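Local coordinates for uncharacterized protein (Thermotoga maritima, PDB 1VMJ) that is of unknown function but belongs to the UPF0047 (YjbQ) family and has been put forward as a putative thiamin phosphate synthase, at residues A[15-20]-A[54-59]; A[20-25]-A[31-36]; A[114-119]-A[129-134]. All coordinates share one frame; numbering follows the deposited sequence.

Overall arrangement
Along the chain, the span of interaction 2 lies within that of interaction 1, and interaction 3 follows both. The centres lie 11 to 13 Å apart. Interactions 1 and 2 share L20 and strand 14-22, outermost within this chain in the five-stranded antiparallel sheet. Strands 49-55 and 113-119, used by interactions 1 and 3, are neighbours in that sheet. Interaction 2 sets strand 14-22 against strand 29-32, and interaction 3 sets strand 113-119 against strand 130-135, so each spans the two sheets. I33 N lies 2.8 Å from V131 O, a probable hydrogen bond between them. Interactions 1 and 3 also border other subunits, whereas no other chain of the assembly touches interaction 2.

Interaction 1: residues A[15-20]-A[54-59]. With SO4 (sulfate ion), chain C; SO4 (sulfate ion), chain E.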
loop_
_atom_site.group_PDB
_atom_site.type_symbol
_atom_site.label_atom_id
_atom_site.label_comp_id
_atom_site.label_asym_id
_atom_site.label_seq_id
_atom_site.Cartn_x
_atom_site.Cartn_y
_atom_site.Cartn_z
ATOM N N SER A 15 1.423 -3.499 -23.291
ATOM C CA SER A 15 1.934 -2.750 -22.162
ATOM C C SER A 15 2.121 -1.314 -22.560
ATOM O O SER A 15 2.258 -0.977 -23.749
ATOM C CB SER A 15 3.244 -3.307 -21.615
ATOM O OG SER A 15 4.342 -2.979 -22.412
ATOM N N TYR A 16 2.081 -0.454 -21.554
ATOM C CA TYR A 16 2.154 0.968 -21.734
ATOM C C TYR A 16 2.914 1.547 -20.573
ATOM O O TYR A 16 2.717 1.116 -19.431
ATOM C CB TYR A 16 0.733 1.545 -21.789
ATOM C CG TYR A 16 0.697 3.050 -21.828
ATOM C CD1 TYR A 16 0.719 3.802 -20.658
ATOM C CD2 TYR A 16 0.676 3.717 -23.029
ATOM C CE1 TYR A 16 0.710 5.174 -20.708
ATOM C CE2 TYR A 16 0.642 5.115 -23.099
ATOM C CZ TYR A 16 0.653 5.830 -21.914
ATOM O OH TYR A 16 0.631 7.195 -21.909
ATOM N N ARG A 17 3.750 2.538 -20.866
ATOM C CA ARG A 17 4.554 3.215 -19.854
ATOM C C ARG A 17 4.589 4.717 -20.104
ATOM O O ARG A 17 4.719 5.174 -21.244
ATOM C CB ARG A 17 5.963 2.661 -19.929
ATOM C CG ARG A 17 6.878 3.255 -18.948
ATOM C CD ARG A 17 8.302 3.055 -19.363
ATOM N NE ARG A 17 9.174 3.422 -18.273
ATOM C CZ ARG A 17 9.729 4.614 -18.114
ATOM N NH1 ARG A 17 9.544 5.602 -18.985
ATOM N NH2 ARG A 17 10.486 4.825 -17.061
ATOM N N LYS A 18 4.492 5.500 -19.044
ATOM C CA LYS A 18 4.644 6.933 -19.136
ATOM C C LYS A 18 5.178 7.445 -17.804
ATOM O O LYS A 18 4.662 7.092 -16.741
ATOM C CB LYS A 18 3.277 7.577 -19.419
ATOM C CG LYS A 18 3.307 9.097 -19.684
ATOM C CD LYS A 18 3.800 9.388 -21.097
ATOM C CE LYS A 18 4.241 10.824 -21.288
ATOM N NZ LYS A 18 5.405 11.150 -20.414
ATOM N N GLU A 19 6.175 8.322 -17.861
ATOM C CA GLU A 19 6.576 9.093 -16.685
ATOM C C GLU A 19 5.895 10.454 -16.695
ATOM O O GLU A 19 5.853 11.142 -17.713
ATOM C CB GLU A 19 8.073 9.324 -16.607
ATOM C CG GLU A 19 8.867 8.071 -16.410
ATOM C CD GLU A 19 10.355 8.356 -16.340
ATOM O OE1 GLU A 19 10.753 9.554 -16.257
ATOM O OE2 GLU A 19 11.144 7.391 -16.411
ATOM N N LEU A 20 5.348 10.817 -15.560
ATOM C CA LEU A 20 4.736 12.119 -15.352
ATOM C C LEU A 20 5.662 12.892 -14.436
ATOM O O LEU A 20 6.037 12.404 -13.387
ATOM C CB LEU A 20 3.345 11.946 -14.718
ATOM C CG LEU A 20 2.344 11.157 -15.547
ATOM C CD1 LEU A 20 1.085 10.928 -14.706
ATOM C CD2 LEU A 20 1.989 11.846 -16.855
ATOM N N ASN A 54 3.038 4.899 -9.471
ATOM C CA ASN A 54 3.869 5.028 -8.291
ATOM C C ASN A 54 4.792 6.221 -8.340
ATOM O O ASN A 54 5.222 6.640 -9.395
ATOM C CB ASN A 54 4.645 3.741 -8.007
ATOM C CG ASN A 54 5.757 3.469 -9.018
ATOM O OD1 ASN A 54 5.547 2.742 -9.993
ATOM N ND2 ASN A 54 6.966 4.022 -8.780
ATOM N N ALA A 55 5.092 6.749 -7.146
ATOM C CA ALA A 55 6.137 7.744 -6.995
ATOM C C ALA A 55 7.474 7.047 -7.237
ATOM O O ALA A 55 7.744 6.017 -6.634
ATOM C CB ALA A 55 6.079 8.327 -5.627
ATOM N N MET A 56 8.307 7.632 -8.095
ATOM C CA MET A 56 9.635 7.092 -8.375
ATOM C C MET A 56 10.662 7.616 -7.390
ATOM O O MET A 56 11.803 7.178 -7.393
ATOM C CB MET A 56 10.058 7.435 -9.787
ATOM C CG MET A 56 9.108 6.898 -10.814
ATOM S SD MET A 56 9.698 7.068 -12.518
ATOM C CE MET A 56 10.783 5.666 -12.689
ATOM N N HIS A 57 10.246 8.555 -6.560
ATOM C CA HIS A 57 11.090 9.138 -5.511
ATOM C C HIS A 57 10.577 8.685 -4.171
ATOM O O HIS A 57 9.389 8.431 -3.989
ATOM C CB HIS A 57 11.101 10.657 -5.663
ATOM C CG HIS A 57 11.762 11.087 -6.925
ATOM N ND1 HIS A 57 13.069 11.513 -6.989
ATOM C CD2 HIS A 57 11.299 11.076 -8.194
ATOM C CE1 HIS A 57 13.379 11.743 -8.260
ATOM N NE2 HIS A 57 12.321 11.485 -9.006
ATOM N N ILE A 58 11.492 8.573 -3.222
ATOM C CA ILE A 58 11.216 7.929 -1.942
ATOM C C ILE A 58 10.766 8.917 -0.868
ATOM O O ILE A 58 10.664 8.555 0.315
ATOM C CB ILE A 58 12.432 7.056 -1.502
ATOM C CG1 ILE A 58 13.694 7.914 -1.393
ATOM C CG2 ILE A 58 12.647 5.901 -2.485
ATOM C CD1 ILE A 58 14.900 7.183 -0.854
ATOM N N THR A 59 10.472 10.142 -1.309
ATOM C CA THR A 59 9.962 11.224 -0.490
ATOM C C THR A 59 8.638 11.776 -1.022
ATOM O O THR A 59 8.255 12.913 -0.715
ATOM C CB THR A 59 10.969 12.365 -0.440
ATOM O OG1 THR A 59 11.346 12.714 -1.770
ATOM C CG2 THR A 59 12.183 11.940 0.342
HETATM S S SO4 C . 14.395 11.049 -3.676
HETATM O O1 SO4 C . 14.891 11.888 -4.750
HETATM O O2 SO4 C . 15.413 10.797 -2.674
HETATM O O3 SO4 C . 13.991 9.731 -4.205
HETATM O O4 SO4 C . 13.253 11.723 -3.128
HETATM S S SO4 E . 7.734 9.254 -21.950
HETATM O O1 SO4 E . 7.110 8.065 -22.523
HETATM O O2 SO4 E . 9.189 9.126 -22.026
HETATM O O3 SO4 E . 7.331 9.323 -20.525
HETATM O O4 SO4 E . 7.319 10.433 -22.735
#
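R17 comes near M56 with the end of its guanidinium: NH2 lies 4.5 Å from M56 CE, and the approach is oblique. The R17 side chain is extended as far as NE, so its charged end lies well away from the strand. There NH2 forms a salt bridge with E19 OE2 at 2.7 Å. The carboxylate oxygen sits at the edge of the guanidinium, close to its plane, and accepts on its anti lone pair. R17 NE has a second partner, D124 of the second subunit. In one of its two conformers K18 places NZ by a sulfate, and that bond is doubtful. E19 N donates to the same sulfate, through O3. The side chain of E19 makes the main contact. CG is anti to the carbonyl carbon (chi1 -66°) and the chain is straight beyond it, which carries the carboxylate out to the methionine. E19 CD is 4.1 Å from M56 SD, and the two side chains cross at about a right angle. E19 OE1 is held by R143 and W21. With an alanine here the carboxylate is gone, and R17 NH2 and R143 NH1 would probably be left without their mate and one flank of the M56 sulfur uncovered. Beyond M56 the loop binds another sulfate. H57 ND1 donates to O1 at 2.9 Å in a nearly straight bond, and I58 N donates to O3. Both sulfates probably come from the crystallisation liquor. The loop site is consistent with a place suited to a tetrahedral anion. The contact itself is slight and has no hydrogen bond across it. A sulfur and a methyl group rest against an ion pair whose charges are also matched by R143 and by the second subunit.

Interaction 2: residues A[20-25]-A[31-36]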
loop_
_atom_site.group_PDB
_atom_site.type_symbol
_atom_site.label_atom_id
_atom_site.label_comp_id
_atom_site.label_asym_id
_atom_site.label_seq_id
_atom_site.Cartn_x
_atom_site.Cartn_y
_atom_site.Cartn_z
ATOM N N LEU A 20 5.348 10.817 -15.560
ATOM C CA LEU A 20 4.736 12.119 -15.352
ATOM C C LEU A 20 5.662 12.892 -14.436
ATOM O O LEU A 20 6.037 12.404 -13.387
ATOM C CB LEU A 20 3.345 11.946 -14.718
ATOM C CG LEU A 20 2.344 11.157 -15.547
ATOM C CD1 LEU A 20 1.085 10.928 -14.706
ATOM C CD2 LEU A 20 1.989 11.846 -16.855
ATOM N N TRP A 21 6.031 14.109 -14.811
ATOM C CA TRP A 21 6.998 14.892 -14.044
ATOM C C TRP A 21 6.338 16.044 -13.329
ATOM O O TRP A 21 5.365 16.601 -13.832
ATOM C CB TRP A 21 8.100 15.400 -14.948
ATOM C CG TRP A 21 9.067 14.342 -15.488
ATOM C CD1 TRP A 21 8.923 12.984 -15.463
ATOM C CD2 TRP A 21 10.325 14.604 -16.122
ATOM N NE1 TRP A 21 10.019 12.392 -16.048
ATOM C CE2 TRP A 21 10.896 13.359 -16.441
ATOM C CE3 TRP A 21 11.048 15.770 -16.411
ATOM C CZ2 TRP A 21 12.111 13.242 -17.082
ATOM C CZ3 TRP A 21 12.259 15.643 -17.049
ATOM C CH2 TRP A 21 12.790 14.386 -17.357
ATOM N N PHE A 22 6.873 16.366 -12.159
ATOM C CA PHE A 22 6.361 17.449 -11.311
ATOM C C PHE A 22 7.530 18.260 -10.790
ATOM O O PHE A 22 8.632 17.764 -10.615
ATOM C CB PHE A 22 5.521 16.881 -10.157
ATOM C CG PHE A 22 4.416 16.027 -10.633
ATOM C CD1 PHE A 22 3.211 16.589 -11.015
ATOM C CD2 PHE A 22 4.618 14.666 -10.838
ATOM C CE1 PHE A 22 2.202 15.812 -11.529
ATOM C CE2 PHE A 22 3.618 13.886 -11.343
ATOM C CZ PHE A 22 2.414 14.444 -11.687
ATOM N N HIS A 23 7.285 19.550 -10.599
ATOM C CA HIS A 23 8.239 20.432 -9.951
ATOM C C HIS A 23 7.397 21.401 -9.144
ATOM O O HIS A 23 6.918 22.411 -9.670
ATOM C CB HIS A 23 9.093 21.179 -10.978
ATOM C CG HIS A 23 10.241 21.950 -10.388
ATOM N ND1 HIS A 23 10.076 23.124 -9.686
ATOM C CD2 HIS A 23 11.570 21.688 -10.371
ATOM C CE1 HIS A 23 11.255 23.563 -9.285
ATOM N NE2 HIS A 23 12.181 22.715 -9.690
ATOM N N THR A 24 7.145 21.087 -7.878
ATOM C CA THR A 24 6.198 21.861 -7.115
ATOM C C THR A 24 6.811 23.180 -6.643
ATOM O O THR A 24 8.008 23.276 -6.394
ATOM C CB THR A 24 5.694 21.068 -5.918
ATOM O OG1 THR A 24 6.793 20.774 -5.046
ATOM C CG2 THR A 24 5.058 19.769 -6.394
ATOM N N LYS A 25 5.951 24.180 -6.485
ATOM C CA LYS A 25 6.373 25.496 -6.027
ATOM C C LYS A 25 6.848 25.450 -4.571
ATOM O O LYS A 25 7.779 26.169 -4.180
ATOM C CB LYS A 25 5.214 26.482 -6.166
ATOM C CG LYS A 25 5.519 27.879 -5.631
ATOM C CD LYS A 25 4.409 28.868 -5.960
ATOM C CE LYS A 25 4.625 30.187 -5.227
ATOM N NZ LYS A 25 3.919 31.320 -5.894
ATOM N N ILE A 31 -1.398 17.064 -5.716
ATOM C CA ILE A 31 -1.788 17.374 -7.086
ATOM C C ILE A 31 -2.699 16.283 -7.625
ATOM O O ILE A 31 -2.329 15.128 -7.615
ATOM C CB ILE A 31 -0.553 17.521 -7.986
ATOM C CG1 ILE A 31 0.320 18.671 -7.478
ATOM C CG2 ILE A 31 -0.971 17.762 -9.451
ATOM C CD1 ILE A 31 1.586 18.854 -8.231
ATOM N N ASN A 32 -3.903 16.657 -8.068
ATOM C CA ASN A 32 -4.829 15.690 -8.662
ATOM C C ASN A 32 -4.307 15.304 -10.051
ATOM O O ASN A 32 -4.223 16.123 -10.956
ATOM C CB ASN A 32 -6.254 16.260 -8.730
ATOM C CG ASN A 32 -7.268 15.246 -9.120
ATOM O OD1 ASN A 32 -6.955 14.274 -9.810
ATOM N ND2 ASN A 32 -8.516 15.466 -8.692
ATOM N N ILE A 33 -3.938 14.032 -10.210
ATOM C CA ILE A 33 -3.394 13.519 -11.477
ATOM C C ILE A 33 -4.373 12.599 -12.228
ATOM O O ILE A 33 -4.036 12.000 -13.253
ATOM C CB ILE A 33 -2.029 12.791 -11.286
ATOM C CG1 ILE A 33 -2.128 11.547 -10.410
ATOM C CG2 ILE A 33 -1.036 13.815 -10.768
ATOM C CD1 ILE A 33 -0.784 10.786 -10.348
ATOM N N THR A 34 -5.609 12.494 -11.730
ATOM C CA THR A 34 -6.577 11.638 -12.355
ATOM C C THR A 34 -6.726 11.859 -13.857
ATOM O O THR A 34 -6.713 10.879 -14.613
ATOM C CB THR A 34 -7.956 11.710 -11.666
ATOM O OG1 THR A 34 -7.814 11.735 -10.240
ATOM C CG2 THR A 34 -8.803 10.531 -12.080
ATOM N N PRO A 35 -6.863 13.122 -14.298
ATOM C CA PRO A 35 -7.011 13.313 -15.744
ATOM C C PRO A 35 -5.817 12.862 -16.586
ATOM O O PRO A 35 -5.982 12.473 -17.746
ATOM C CB PRO A 35 -7.246 14.809 -15.880
ATOM C CG PRO A 35 -7.710 15.254 -14.527
ATOM C CD PRO A 35 -6.987 14.383 -13.566
ATOM N N LEU A 36 -4.621 12.919 -16.018
ATOM C CA LEU A 36 -3.426 12.463 -16.719
ATOM C C LEU A 36 -3.481 10.946 -16.895
ATOM O O LEU A 36 -3.244 10.429 -17.991
ATOM C CB LEU A 36 -2.170 12.892 -15.954
ATOM C CG LEU A 36 -2.011 14.404 -15.728
ATOM C CD1 LEU A 36 -0.767 14.639 -14.902
ATOM C CD2 LEU A 36 -1.966 15.176 -16.990
#
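F22 meets I31 and I33 through CD1, CE1 and CZ of its ring, and it has the most surface buried in this contact. Its CD1 lies 3.9 Å from I31 CD1. Further out along the ring, F22 CZ lies 3.6 Å from I33 CG2. Both methyl groups approach the ring obliquely. L20 packs two residues earlier in the strand, against L36 in the first turn of the helix. Its CD1 is 4.0 Å from L36 CB and also close to L36 CD1. I31 uses the end of its chain twice. Its CD1 touches F22 and also T24 CG2, at 4.0 Å. F22 and I31 lie alongside each other, pointing opposite ways, while I33 crosses F22 at about a right angle. I33 has CG1 between the backbone N and the carbonyl carbon (chi1 63°), and this leaves CG2 as the branch that meets the ring. T24 offers its methyl group, while its OG1 is bonded to R26 O and to M139 N. Only carbon atoms meet across the contact, and no hydrogen bond crosses it. The polar work is done within 31-36. N32 OD1 accepts from T34 N at 2.9 Å, an Asx turn, and is also bonded to T34 OG1. I33 is the N-cap residue, and the turn leads the chain from strand 29-32 into helix 34-44. Strand 14-22 pairs with strand 142-150, L20 with V144 and F22 with K142. I31 and I33 pair with Y133 and V131 of strand 130-135, and the F22 ring stacks on that of Y133. The contact thus lies where strand 14-22, outermost in the five-stranded sheet within this chain, meets the three-stranded sheet and the first turn of helix 34-44.

Interaction 3: residues A[114-119]-A[129-134]; sequences VVIAIT and EQVFYG
V114 and V131 bring the two strands nearest, with CA atoms 8.3 Å apart, too far for backbone pairing, and no hydrogen bond joins 114-119 to 129-134. Three side chains meet between them. V131 points toward 114-119 and is touched by two residues of that strand, each through a different methyl group. Its CG2 meets I116 CD1 at 3.9 Å, and these two side chains reach toward each other tip to tip. The I116 chain puts CD1 there because CG1 is anti to the carbonyl carbon (chi1 -57°) and the chain then runs straight. V131 CG1 lies 4.2 Å from V114 CG2. A chi1 of -170° at V131 turns CG2 toward I116 and CG1 toward V114. The contact is small, and all three residues are buried. Strand 113-119 belongs to the five-stranded antiparallel sheet, and strand 130-135 is the middle strand of the three-stranded one. The contact is therefore sheet against sheet across an apolar interior. On the other sides, V131 packs on V62 and I64 of strand 60-65 and on I33, and I116 packs on L125. V114 and I116 bond through their backbones to C53 and L51 of strand 49-55. Some polar groups nearby reach other chains. E129 OE2 makes a salt bridge with R112 of the third subunit, and V115 O accepts from that same R112. V115 also packs on V115 of the second subunit.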
loop_
_atom_site.group_PDB
_atom_site.type_symbol
_atom_site.label_atom_id
_atom_site.label_comp_id
_atom_site.label_asym_id
_atom_site.label_seq_id
_atom_site.Cartn_x
_atom_site.Cartn_y
_atom_site.Cartn_z
ATOM N N VAL A 114 -0.518 3.271 -6.241
ATOM C CA VAL A 114 -1.851 2.706 -6.383
ATOM C C VAL A 114 -1.815 1.711 -7.521
ATOM O O VAL A 114 -1.035 1.864 -8.486
ATOM C CB VAL A 114 -2.935 3.782 -6.649
ATOM C CG1 VAL A 114 -2.975 4.748 -5.461
ATOM C CG2 VAL A 114 -2.679 4.536 -7.947
ATOM N N VAL A 115 -2.678 0.704 -7.413
ATOM C CA VAL A 115 -2.930 -0.214 -8.497
ATOM C C VAL A 115 -4.424 -0.147 -8.772
ATOM O O VAL A 115 -5.236 -0.253 -7.850
ATOM C CB VAL A 115 -2.503 -1.650 -8.152
ATOM C CG1 VAL A 115 -2.818 -2.583 -9.310
ATOM C CG2 VAL A 115 -1.013 -1.680 -7.811
ATOM N N ILE A 116 -4.770 0.084 -10.030
ATOM C CA ILE A 116 -6.117 0.369 -10.443
ATOM C C ILE A 116 -6.531 -0.557 -11.567
ATOM O O ILE A 116 -5.768 -0.762 -12.528
ATOM C CB ILE A 116 -6.239 1.846 -10.918
ATOM C CG1 ILE A 116 -5.802 2.824 -9.833
ATOM C CG2 ILE A 116 -7.655 2.137 -11.378
ATOM C CD1 ILE A 116 -5.694 4.194 -10.306
ATOM N N ALA A 117 -7.714 -1.133 -11.449
ATOM C CA ALA A 117 -8.228 -1.997 -12.510
ATOM C C ALA A 117 -8.598 -1.169 -13.740
ATOM O O ALA A 117 -9.168 -0.070 -13.607
ATOM C CB ALA A 117 -9.463 -2.730 -12.015
ATOM N N ILE A 118 -8.292 -1.717 -14.919
ATOM C CA ILE A 118 -8.785 -1.188 -16.184
ATOM C C ILE A 118 -9.853 -2.135 -16.676
ATOM O O ILE A 118 -9.599 -3.330 -16.869
ATOM C CB ILE A 118 -7.652 -1.041 -17.224
ATOM C CG1 ILE A 118 -6.505 -0.191 -16.654
ATOM C CG2 ILE A 118 -8.178 -0.464 -18.520
ATOM C CD1 ILE A 118 -6.906 1.123 -16.104
ATOM N N THR A 119 -11.041 -1.585 -16.907
ATOM C CA THR A 119 -12.194 -2.345 -17.329
ATOM C C THR A 119 -12.877 -1.573 -18.440
ATOM O O THR A 119 -13.147 -0.393 -18.297
ATOM C CB THR A 119 -13.149 -2.536 -16.161
ATOM O OG1 THR A 119 -12.485 -3.288 -15.138
ATOM C CG2 THR A 119 -14.365 -3.292 -16.576
ATOM N N GLU A 129 -13.313 8.401 -5.948
ATOM C CA GLU A 129 -11.890 8.121 -6.073
ATOM C C GLU A 129 -11.209 9.092 -7.016
ATOM O O GLU A 129 -11.583 9.209 -8.182
ATOM C CB GLU A 129 -11.628 6.699 -6.557
ATOM C CG GLU A 129 -12.036 5.618 -5.588
ATOM C CD GLU A 129 -11.498 4.261 -5.988
ATOM O OE1 GLU A 129 -12.154 3.589 -6.807
ATOM O OE2 GLU A 129 -10.404 3.873 -5.517
ATOM N N GLN A 130 -10.207 9.786 -6.491
ATOM C CA GLN A 130 -9.332 10.611 -7.304
ATOM C C GLN A 130 -7.893 10.279 -6.971
ATOM O O GLN A 130 -7.567 10.008 -5.825
ATOM C CB GLN A 130 -9.592 12.088 -7.045
ATOM C CG GLN A 130 -10.952 12.603 -7.494
ATOM C CD GLN A 130 -11.065 12.788 -8.984
ATOM O OE1 GLN A 130 -10.451 13.675 -9.554
ATOM N NE2 GLN A 130 -11.807 11.912 -9.626
ATOM N N VAL A 131 -7.029 10.304 -7.976
ATOM C CA VAL A 131 -5.630 9.937 -7.794
ATOM C C VAL A 131 -4.796 11.208 -7.641
ATOM O O VAL A 131 -4.929 12.166 -8.395
ATOM C CB VAL A 131 -5.079 9.156 -9.000
ATOM C CG1 VAL A 131 -3.695 8.586 -8.662
ATOM C CG2 VAL A 131 -6.021 8.025 -9.419
ATOM N N PHE A 132 -3.943 11.177 -6.617
ATOM C CA PHE A 132 -3.059 12.282 -6.248
ATOM C C PHE A 132 -1.603 11.911 -6.242
ATOM O O PHE A 132 -1.217 10.792 -5.848
ATOM C CB PHE A 132 -3.422 12.795 -4.847
ATOM C CG PHE A 132 -4.719 13.503 -4.824
ATOM C CD1 PHE A 132 -5.908 12.812 -4.583
ATOM C CD2 PHE A 132 -4.778 14.845 -5.114
ATOM C CE1 PHE A 132 -7.125 13.466 -4.618
ATOM C CE2 PHE A 132 -6.011 15.493 -5.166
ATOM C CZ PHE A 132 -7.170 14.777 -4.918
ATOM N N TYR A 133 -0.804 12.883 -6.665
ATOM C CA TYR A 133 0.612 12.924 -6.357
ATOM C C TYR A 133 0.731 13.702 -5.066
ATOM O O TYR A 133 0.257 14.837 -4.962
ATOM C CB TYR A 133 1.409 13.636 -7.466
ATOM C CG TYR A 133 2.892 13.702 -7.198
ATOM C CD1 TYR A 133 3.616 12.546 -6.962
ATOM C CD2 TYR A 133 3.561 14.928 -7.139
ATOM C CE1 TYR A 133 4.979 12.594 -6.711
ATOM C CE2 TYR A 133 4.936 14.988 -6.902
ATOM C CZ TYR A 133 5.624 13.809 -6.673
ATOM O OH TYR A 133 6.958 13.844 -6.412
ATOM N N GLY A 134 1.351 13.076 -4.071
ATOM C CA GLY A 134 1.618 13.692 -2.794
ATOM C C GLY A 134 3.085 14.017 -2.688
ATOM O O GLY A 134 3.929 13.131 -2.463
#